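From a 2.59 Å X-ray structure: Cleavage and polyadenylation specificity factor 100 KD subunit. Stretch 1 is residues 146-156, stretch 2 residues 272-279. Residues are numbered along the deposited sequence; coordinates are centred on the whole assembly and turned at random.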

ATOM      1  N   ARG B 146      21.795  35.783  -5.995  1.00 56.20           N
ATOM      2  CA  ARG B 146      20.592  36.574  -5.778  1.00 56.67           C
ATOM      3  C   ARG B 146      19.504  35.727  -5.104  1.00 54.24           C
ATOM      4  O   ARG B 146      18.662  36.258  -4.369  1.00 54.71           O
ATOM      5  CB  ARG B 146      20.121  37.181  -7.110  1.00 57.73           C
ATOM      6  CG  ARG B 146      18.791  37.939  -7.057  1.00 60.74           C
ATOM      7  CD  ARG B 146      18.698  39.027  -8.161  1.00 66.19           C
ATOM      8  N   THR B 147      19.539  34.415  -5.329  1.00 51.67           N
ATOM      9  CA  THR B 147      18.593  33.506  -4.691  1.00 49.79           C
ATOM     10  C   THR B 147      18.880  33.352  -3.209  1.00 49.23           C
ATOM     11  O   THR B 147      17.985  33.425  -2.390  1.00 49.22           O
ATOM     12  CB  THR B 147      18.657  32.131  -5.325  1.00 48.97           C
ATOM     13  OG1 THR B 147      18.721  32.286  -6.747  1.00 49.91           O
ATOM     14  CG2 THR B 147      17.450  31.250  -4.899  1.00 46.77           C
ATOM     15  N   VAL B 148      20.136  33.133  -2.865  1.00 49.04           N
ATOM     16  CA  VAL B 148      20.505  32.992  -1.467  1.00 49.54           C
ATOM     17  C   VAL B 148      20.080  34.198  -0.654  1.00 51.21           C
ATOM     18  O   VAL B 148      19.582  34.027   0.444  1.00 51.18           O
ATOM     19  CB  VAL B 148      22.029  32.772  -1.279  1.00 49.74           C
ATOM     20  CG1 VAL B 148      22.435  33.022   0.171  1.00 49.78           C
ATOM     21  CG2 VAL B 148      22.405  31.383  -1.710  1.00 47.21           C
ATOM     22  N   LYS B 149      20.274  35.395  -1.209  1.00 53.10           N
ATOM     23  CA  LYS B 149      19.886  36.639  -0.556  1.00 55.74           C
ATOM     24  C   LYS B 149      18.368  36.787  -0.441  1.00 56.09           C
ATOM     25  O   LYS B 149      17.884  37.198   0.606  1.00 57.47           O
ATOM     26  CB  LYS B 149      20.568  37.843  -1.263  1.00 57.69           C
ATOM     27  CG  LYS B 149      19.833  39.177  -1.289  1.00 59.94           C
ATOM     28  CD  LYS B 149      20.670  40.243  -2.026  1.00 63.58           C
ATOM     29  CE  LYS B 149      19.836  41.191  -2.933  1.00 65.18           C
ATOM     30  NZ  LYS B 149      19.073  42.233  -2.170  1.00 67.54           N
ATOM     31  N   ASN B 150      17.623  36.451  -1.492  1.00 55.94           N
ATOM     32  CA  ASN B 150      16.152  36.557  -1.457  1.00 57.00           C
ATOM     33  C   ASN B 150      15.543  35.634  -0.409  1.00 56.34           C
ATOM     34  O   ASN B 150      14.625  36.043   0.321  1.00 56.97           O
ATOM     35  CB  ASN B 150      15.531  36.244  -2.820  1.00 56.54           C
ATOM     36  CG  ASN B 150      15.612  37.398  -3.775  1.00 59.42           C
ATOM     37  OD1 ASN B 150      15.229  38.520  -3.452  1.00 65.69           O
ATOM     38  ND2 ASN B 150      16.088  37.129  -4.973  1.00 60.57           N
ATOM     39  N   ILE B 151      16.063  34.403  -0.339  1.00 54.26           N
ATOM     40  CA  ILE B 151      15.648  33.449   0.690  1.00 53.96           C
ATOM     41  C   ILE B 151      15.933  33.977   2.113  1.00 55.36           C
ATOM     42  O   ILE B 151      15.078  33.925   2.999  1.00 55.76           O
ATOM     43  CB  ILE B 151      16.333  32.111   0.520  1.00 52.01           C
ATOM     44  CG1 ILE B 151      15.788  31.391  -0.702  1.00 51.55           C
ATOM     45  CG2 ILE B 151      16.073  31.248   1.691  1.00 52.18           C
ATOM     46  CD1 ILE B 151      16.559  30.116  -1.059  1.00 49.39           C
ATOM     47  N   ARG B 152      17.125  34.503   2.327  1.00 56.11           N
ATOM     48  CA  ARG B 152      17.449  35.042   3.640  1.00 58.10           C
ATOM     49  C   ARG B 152      16.499  36.145   4.066  1.00 59.83           C
ATOM     50  O   ARG B 152      16.041  36.114   5.184  1.00 60.45           O
ATOM     51  CB  ARG B 152      18.898  35.515   3.683  1.00 58.71           C
ATOM     52  CG  ARG B 152      19.854  34.343   3.705  1.00 57.93           C
ATOM     53  CD  ARG B 152      21.271  34.755   3.409  1.00 59.33           C
ATOM     54  NE  ARG B 152      22.168  33.602   3.495  1.00 59.00           N
ATOM     55  CZ  ARG B 152      23.498  33.689   3.574  1.00 61.58           C
ATOM     56  NH1 ARG B 152      24.113  34.881   3.583  1.00 62.60           N
ATOM     57  NH2 ARG B 152      24.225  32.581   3.669  1.00 61.28           N
ATOM     58  N   GLU B 153      16.203  37.089   3.168  1.00 61.07           N
ATOM     59  CA  GLU B 153      15.232  38.158   3.442  1.00 63.73           C
ATOM     60  C   GLU B 153      13.835  37.612   3.688  1.00 63.41           C
ATOM     61  O   GLU B 153      13.139  38.089   4.567  1.00 65.72           O
ATOM     62  CB  GLU B 153      15.194  39.190   2.296  1.00 65.26           C
ATOM     63  CG  GLU B 153      16.124  40.393   2.532  1.00 69.76           C
ATOM     64  CD  GLU B 153      16.094  41.405   1.403  1.00 74.35           C
ATOM     65  OE1 GLU B 153      16.070  40.977   0.222  1.00 72.63           O
ATOM     66  OE2 GLU B 153      16.098  42.627   1.708  1.00 79.30           O
ATOM     67  N   PHE B 154      13.433  36.614   2.906  1.00 61.41           N
ATOM     68  CA  PHE B 154      12.134  35.962   3.052  1.00 60.96           C
ATOM     69  C   PHE B 154      11.983  35.249   4.409  1.00 60.93           C
ATOM     70  O   PHE B 154      10.914  35.276   5.011  1.00 61.86           O
ATOM     71  CB  PHE B 154      11.898  34.990   1.889  1.00 58.97           C
ATOM     72  CG  PHE B 154      10.685  34.148   2.057  1.00 59.52           C
ATOM     73  CD1 PHE B 154       9.466  34.571   1.561  1.00 61.18           C
ATOM     74  CD2 PHE B 154      10.751  32.941   2.758  1.00 58.59           C
ATOM     75  CE1 PHE B 154       8.334  33.798   1.755  1.00 62.87           C
ATOM     76  CE2 PHE B 154       9.634  32.174   2.966  1.00 59.25           C
ATOM     77  CZ  PHE B 154       8.420  32.590   2.463  1.00 61.57           C
ATOM     78  N   MET B 155      13.045  34.620   4.884  1.00 60.04           N
ATOM     79  CA  MET B 155      13.035  34.000   6.211  1.00 61.21           C
ATOM     80  C   MET B 155      12.905  35.012   7.361  1.00 63.85           C
ATOM     81  O   MET B 155      12.204  34.733   8.317  1.00 65.29           O
ATOM     82  CB  MET B 155      14.287  33.171   6.426  1.00 59.47           C
ATOM     83  CG  MET B 155      14.387  31.974   5.514  1.00 59.10           C
ATOM     84  SD  MET B 155      13.368  30.550   5.928  1.00 60.12           S
ATOM     85  CE  MET B 155      11.859  30.931   5.087  1.00 62.26           C
ATOM     86  N   ARG B 156      13.588  36.155   7.270  1.00 65.22           N
ATOM     87  CA  ARG B 156      13.423  37.266   8.229  1.00 68.59           C
ATOM     88  C   ARG B 156      12.004  37.832   8.229  1.00 69.80           C
ATOM     89  O   ARG B 156      11.438  38.057   9.286  1.00 71.77           O
ATOM     90  CB  ARG B 156      14.404  38.409   7.913  1.00 70.33           C
ATOM     91  CG  ARG B 156      15.862  38.160   8.340  1.00 71.38           C
ATOM     92  CD  ARG B 156      16.231  39.029   9.559  1.00 75.58           C
ATOM     93  N   THR B 272      20.648  21.985  -1.403  1.00 27.75           N
ATOM     94  CA  THR B 272      19.417  21.538  -1.985  1.00 28.25           C
ATOM     95  C   THR B 272      18.339  22.579  -1.777  1.00 30.81           C
ATOM     96  O   THR B 272      17.558  22.874  -2.660  1.00 32.54           O
ATOM     97  CB  THR B 272      18.963  20.197  -1.350  1.00 26.38           C
ATOM     98  OG1 THR B 272      19.930  19.207  -1.663  1.00 25.93           O
ATOM     99  CG2 THR B 272      17.634  19.746  -1.861  1.00 22.55           C
ATOM    100  N   ARG B 273      18.274  23.117  -0.580  1.00 32.57           N
ATOM    101  CA  ARG B 273      17.230  24.043  -0.258  1.00 34.47           C
ATOM    102  C   ARG B 273      17.254  25.186  -1.258  1.00 35.58           C
ATOM    103  O   ARG B 273      16.246  25.522  -1.867  1.00 36.38           O
ATOM    104  CB  ARG B 273      17.484  24.576   1.130  1.00 35.52           C
ATOM    105  CG  ARG B 273      16.249  25.061   1.806  1.00 38.24           C
ATOM    106  CD  ARG B 273      16.182  26.520   1.872  1.00 40.94           C
ATOM    107  NE  ARG B 273      17.291  27.158   2.566  1.00 44.64           N
ATOM    108  CZ  ARG B 273      17.229  27.671   3.803  1.00 49.93           C
ATOM    109  NH1 ARG B 273      16.127  27.555   4.571  1.00 51.65           N
ATOM    110  NH2 ARG B 273      18.291  28.304   4.303  1.00 50.92           N
ATOM    111  N   ASP B 274      18.434  25.759  -1.441  1.00 35.54           N
ATOM    112  CA  ASP B 274      18.574  26.927  -2.314  1.00 36.98           C
ATOM    113  C   ASP B 274      18.257  26.616  -3.782  1.00 36.04           C
ATOM    114  O   ASP B 274      17.573  27.416  -4.460  1.00 36.72           O
ATOM    115  CB  ASP B 274      19.981  27.486  -2.180  1.00 38.20           C
ATOM    116  CG  ASP B 274      20.263  28.060  -0.779  1.00 41.40           C
ATOM    117  OD1 ASP B 274      19.299  28.270   0.013  1.00 43.77           O
ATOM    118  OD2 ASP B 274      21.461  28.330  -0.477  1.00 44.93           O
ATOM    119  N   LEU B 275      18.721  25.442  -4.260  1.00 33.44           N
ATOM    120  CA  LEU B 275      18.512  25.033  -5.638  1.00 32.36           C
ATOM    121  C   LEU B 275      17.048  24.747  -5.870  1.00 32.75           C
ATOM    122  O   LEU B 275      16.501  25.182  -6.866  1.00 34.49           O
ATOM    123  CB  LEU B 275      19.370  23.830  -5.990  1.00 30.52           C
ATOM    124  CG  LEU B 275      20.874  24.115  -6.000  1.00 29.24           C
ATOM    125  CD1 LEU B 275      21.761  22.846  -5.920  1.00 20.96           C
ATOM    126  CD2 LEU B 275      21.171  25.000  -7.181  1.00 27.40           C
ATOM    127  N   MET B 276      16.411  24.069  -4.927  1.00 31.97           N
ATOM    128  CA  MET B 276      15.018  23.693  -5.019  1.00 32.54           C
ATOM    129  C   MET B 276      14.131  24.930  -5.224  1.00 34.99           C
ATOM    130  O   MET B 276      13.217  24.928  -6.055  1.00 36.29           O
ATOM    131  CB  MET B 276      14.607  22.981  -3.736  1.00 31.57           C
ATOM    132  CG  MET B 276      13.097  22.813  -3.549  1.00 34.64           C
ATOM    133  SD  MET B 276      12.755  21.587  -2.234  1.00 41.47           S
ATOM    134  CE  MET B 276      13.101  22.548  -0.747  1.00 36.37           C
ATOM    135  N   VAL B 277      14.382  25.986  -4.455  1.00 35.47           N
ATOM    136  CA  VAL B 277      13.607  27.210  -4.624  1.00 37.24           C
ATOM    137  C   VAL B 277      13.831  27.796  -6.026  1.00 37.87           C
ATOM    138  O   VAL B 277      12.887  28.211  -6.710  1.00 38.66           O
ATOM    139  CB  VAL B 277      13.941  28.251  -3.507  1.00 38.57           C
ATOM    140  CG1 VAL B 277      13.496  29.671  -3.884  1.00 39.48           C
ATOM    141  CG2 VAL B 277      13.274  27.806  -2.197  1.00 37.80           C
ATOM    142  N   LEU B 278      15.087  27.816  -6.445  1.00 37.22           N
ATOM    143  CA  LEU B 278      15.446  28.361  -7.760  1.00 38.54           C
ATOM    144  C   LEU B 278      14.752  27.607  -8.863  1.00 38.52           C
ATOM    145  O   LEU B 278      14.084  28.202  -9.724  1.00 40.48           O
ATOM    146  CB  LEU B 278      16.947  28.251  -7.987  1.00 37.96           C
ATOM    147  CG  LEU B 278      17.435  28.869  -9.283  1.00 38.55           C
ATOM    148  CD1 LEU B 278      17.202  30.351  -9.236  1.00 38.95           C
ATOM    149  CD2 LEU B 278      18.872  28.549  -9.487  1.00 35.90           C
ATOM    150  N   LEU B 279      14.914  26.289  -8.845  1.00 35.99           N
ATOM    151  CA  LEU B 279      14.336  25.475  -9.896  1.00 36.48           C
ATOM    152  C   LEU B 279      12.820  25.460  -9.863  1.00 37.20           C
ATOM    153  O   LEU B 279      12.210  25.408 -10.898  1.00 38.44           O
ATOM    154  CB  LEU B 279      14.847  24.044  -9.832  1.00 34.73           C
ATOM    155  CG  LEU B 279      16.330  23.825 -10.086  1.00 34.81           C
ATOM    156  CD1 LEU B 279      16.659  22.340  -9.888  1.00 32.62           C
ATOM    157  CD2 LEU B 279      16.728  24.372 -11.463  1.00 35.91           C
TER

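Two helices cross almost at right angles here, their N-to-C directions 97° apart and their axes 9.8 Å apart at closest approach, so the contact is compact, burying 324 Å² over both sides. No hydrogen bond spans it. Packing does the work. Ile151, whose CA-to-CB bond points toward the other helix, is the most covered residue: its CD1 lies 4.0 Å from CB of Val277, a purely apolar pairing of two branched side chains. Thr147 also points across, and its small side chain allows close approach, with CG2 3.9 Å from the backbone O of Asp274 and OG1 3.5 Å from CD1 of Leu278. That hydroxyl is hydrogen-bonded elsewhere in the structure, so its place beside a leucine methyl does not leave it unsatisfied.

A second group of contacts sets hydrocarbon against charged groups. The carboxylate of Asp274 meets methyls on neighbouring turns, OD2 lying 3.4 Å from CG2 of Val148 and OD1 3.5 Å from CD1 of Ile151. Its charge is partly answered within its own helix, where NE of Arg273 forms a salt bridge and weak hydrogen bond to OD1 of Asp274 at 3.4 Å; OD2 is hydrogen-bonded elsewhere in the structure. The planar guanidinium of Arg273 offers a flat face for packing: CG2 of Ile151 lies over one face, 4.3 Å from CZ of Arg273.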